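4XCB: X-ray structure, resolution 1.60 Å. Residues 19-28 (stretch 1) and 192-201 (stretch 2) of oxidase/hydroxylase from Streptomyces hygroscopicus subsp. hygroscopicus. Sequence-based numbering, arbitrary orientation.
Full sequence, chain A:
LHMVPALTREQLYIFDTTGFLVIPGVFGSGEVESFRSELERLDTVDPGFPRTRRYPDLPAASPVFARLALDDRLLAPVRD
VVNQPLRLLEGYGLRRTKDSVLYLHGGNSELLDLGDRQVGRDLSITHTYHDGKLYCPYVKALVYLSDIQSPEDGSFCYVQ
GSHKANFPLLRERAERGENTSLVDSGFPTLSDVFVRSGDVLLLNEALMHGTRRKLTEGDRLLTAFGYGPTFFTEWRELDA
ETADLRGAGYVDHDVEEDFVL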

# COMPACT_ATOMS: atom_id res chain seq x y z
N GLY A 19 7.45 2.53 15.04
CA GLY A 19 8.11 1.26 14.79
C GLY A 19 8.55 0.54 16.05
O GLY A 19 9.16 -0.50 15.97
N PHE A 20 8.28 1.13 17.21
CA PHE A 20 8.62 0.46 18.45
C PHE A 20 7.74 0.97 19.56
O PHE A 20 6.96 1.91 19.37
CB PHE A 20 10.10 0.63 18.79
CG PHE A 20 10.48 2.02 19.20
CD1 PHE A 20 10.64 3.03 18.26
CD2 PHE A 20 10.72 2.31 20.53
CE1 PHE A 20 11.01 4.31 18.65
CE2 PHE A 20 11.08 3.59 20.92
CZ PHE A 20 11.23 4.59 19.98
N LEU A 21 7.82 0.32 20.71
CA LEU A 21 7.04 0.72 21.86
C LEU A 21 7.79 0.33 23.11
O LEU A 21 8.20 -0.83 23.27
CB LEU A 21 5.64 0.10 21.83
CG LEU A 21 4.82 0.49 23.05
CD1 LEU A 21 4.37 1.97 22.94
CD2 LEU A 21 3.65 -0.46 23.24
N VAL A 22 8.03 1.30 23.98
CA VAL A 22 8.65 1.02 25.26
C VAL A 22 7.54 0.79 26.27
O VAL A 22 6.68 1.65 26.48
CB VAL A 22 9.57 2.15 25.73
CG1 VAL A 22 9.91 1.96 27.20
CG2 VAL A 22 10.83 2.20 24.88
N ILE A 23 7.55 -0.40 26.87
CA ILE A 23 6.57 -0.76 27.87
C ILE A 23 7.30 -0.78 29.20
O ILE A 23 8.13 -1.65 29.44
CB ILE A 23 5.90 -2.12 27.58
CG1 ILE A 23 5.43 -2.18 26.12
CG2 ILE A 23 4.73 -2.34 28.52
CD1 ILE A 23 4.68 -3.46 25.77
N PRO A 24 7.03 0.21 30.06
CA PRO A 24 7.82 0.33 31.28
C PRO A 24 7.45 -0.67 32.38
O PRO A 24 6.27 -1.02 32.55
CB PRO A 24 7.52 1.77 31.74
CG PRO A 24 6.15 2.01 31.25
CD PRO A 24 6.05 1.31 29.92
N GLY A 25 8.46 -1.10 33.12
CA GLY A 25 8.26 -1.87 34.33
C GLY A 25 7.53 -3.20 34.19
O GLY A 25 6.80 -3.59 35.08
N VAL A 26 7.73 -3.88 33.07
CA VAL A 26 7.04 -5.15 32.85
C VAL A 26 7.50 -6.21 33.84
O VAL A 26 6.71 -7.04 34.32
CB VAL A 26 7.26 -5.64 31.41
CG1 VAL A 26 6.57 -6.96 31.17
CG2 VAL A 26 6.74 -4.61 30.43
N PHE A 27 8.78 -6.18 34.15
CA PHE A 27 9.33 -7.17 35.07
C PHE A 27 9.84 -6.49 36.32
O PHE A 27 10.50 -5.46 36.24
CB PHE A 27 10.43 -7.97 34.38
CG PHE A 27 9.95 -8.69 33.16
CD1 PHE A 27 9.30 -9.92 33.27
CD2 PHE A 27 10.14 -8.15 31.90
CE1 PHE A 27 8.85 -10.58 32.16
CE2 PHE A 27 9.69 -8.81 30.78
CZ PHE A 27 9.04 -10.03 30.91
N GLY A 28 9.52 -7.08 37.47
CA GLY A 28 9.89 -6.47 38.73
C GLY A 28 11.35 -6.64 39.04
O GLY A 28 12.02 -7.45 38.40
N ASP A 192 17.35 8.93 20.32
CA ASP A 192 17.75 8.00 21.37
C ASP A 192 16.56 7.60 22.23
O ASP A 192 15.60 8.37 22.39
CB ASP A 192 18.82 8.62 22.25
CG ASP A 192 20.10 8.89 21.51
OD1 ASP A 192 20.86 7.93 21.29
OD2 ASP A 192 20.36 10.06 21.15
N VAL A 193 16.65 6.40 22.80
CA VAL A 193 15.62 5.86 23.67
C VAL A 193 16.25 5.41 24.97
O VAL A 193 17.19 4.62 24.96
CB VAL A 193 14.88 4.67 23.04
CG1 VAL A 193 13.86 4.09 24.01
CG2 VAL A 193 14.22 5.07 21.74
N PHE A 194 15.72 5.89 26.09
CA PHE A 194 16.28 5.53 27.39
C PHE A 194 15.36 4.56 28.10
O PHE A 194 14.14 4.64 27.96
CB PHE A 194 16.52 6.79 28.21
CG PHE A 194 17.35 7.80 27.49
CD1 PHE A 194 18.58 7.45 26.97
CD2 PHE A 194 16.87 9.08 27.26
CE1 PHE A 194 19.35 8.36 26.28
CE2 PHE A 194 17.64 10.00 26.56
CZ PHE A 194 18.88 9.64 26.07
N VAL A 195 15.93 3.60 28.81
CA VAL A 195 15.13 2.56 29.45
C VAL A 195 15.61 2.26 30.85
O VAL A 195 16.75 2.57 31.21
CB VAL A 195 15.14 1.24 28.62
CG1 VAL A 195 14.38 1.40 27.31
CG2 VAL A 195 16.57 0.78 28.36
N ARG A 196 14.74 1.63 31.63
CA ARG A 196 15.09 1.15 32.97
C ARG A 196 15.09 -0.37 32.97
O ARG A 196 14.44 -0.99 32.12
CB ARG A 196 14.11 1.68 34.01
CG ARG A 196 14.22 3.18 34.20
CD ARG A 196 15.49 3.57 34.93
NE ARG A 196 15.40 4.95 35.41
CZ ARG A 196 16.29 5.55 36.19
NH1 ARG A 196 17.37 4.90 36.61
NH2 ARG A 196 16.09 6.81 36.56
N SER A 197 15.85 -0.95 33.89
CA SER A 197 15.88 -2.39 34.08
C SER A 197 14.45 -2.89 34.32
O SER A 197 13.74 -2.37 35.18
CB SER A 197 16.81 -2.74 35.26
OG SER A 197 16.86 -4.13 35.48
N GLY A 198 14.03 -3.89 33.54
CA GLY A 198 12.68 -4.41 33.66
C GLY A 198 11.70 -3.90 32.61
O GLY A 198 10.58 -4.41 32.48
N ASP A 199 12.12 -2.88 31.86
CA ASP A 199 11.35 -2.39 30.73
C ASP A 199 11.44 -3.35 29.55
O ASP A 199 12.44 -4.05 29.38
CB ASP A 199 11.85 -1.02 30.25
CG ASP A 199 11.62 0.09 31.26
OD1 ASP A 199 10.88 -0.10 32.25
OD2 ASP A 199 12.17 1.19 31.01
N VAL A 200 10.41 -3.34 28.71
CA VAL A 200 10.41 -4.09 27.46
C VAL A 200 10.36 -3.10 26.29
O VAL A 200 9.51 -2.21 26.28
CB VAL A 200 9.21 -5.03 27.38
CG1 VAL A 200 9.11 -5.67 26.00
CG2 VAL A 200 9.31 -6.13 28.46
N LEU A 201 11.26 -3.25 25.32
CA LEU A 201 11.13 -2.52 24.07
C LEU A 201 10.62 -3.52 23.01
O LEU A 201 11.31 -4.49 22.66
CB LEU A 201 12.47 -1.87 23.67
CG LEU A 201 12.50 -0.75 22.61
CD1 LEU A 201 13.83 -0.01 22.68
CD2 LEU A 201 12.29 -1.32 21.18
O HOH W 1 13.34 -4.08 37.68

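The contact is a short antiparallel strand pairing, extended on one side by a polar loop-to-turn junction and covered on both faces by apolar side chains. Ile23 and Val200 form the hydrogen-bonded pair: Ile23 N donates to Val200 O at 2.7 Å and Val200 N to Ile23 O at 2.9 Å, both nearly linear. The adjacent pair, Val22 and Leu201, lacks such bonds, and its CA atoms lie closer, 4.5 Å apart.

Beyond Ile23, the next amide, Gly25 N, bonds to a side chain instead of to a backbone carbonyl. Asp199 OD1 accepts from Gly25 N at 2.8 Å, while Asp199 OD2 accepts from Arg196 N at 2.7 Å, so one carboxylate ties the type II turn of residues 196-199 to stretch 1. Gly198 O, within that turn, accepts from Phe27 N at 3.0 Å. The positive phi of Gly198 suits glycine, and a CB there would lie 2.5 Å from Phe27 O, a clash.

Among the strand residues, apolar packing follows the alternation. On one face, Val22 CG2 meets Val193 CG1 at 3.7 Å and Leu201 CG at 4.1 Å, while Phe20 CZ reaches Val193 CG2 at 3.5 Å. On the other, Ile23 CB lies 4.4 Å from Val200 CB, and the loop residues Val26 and Phe27 also pack on Val200, whose CG2 lies 3.6 Å from both Val26 CG2 and Phe27 CE2.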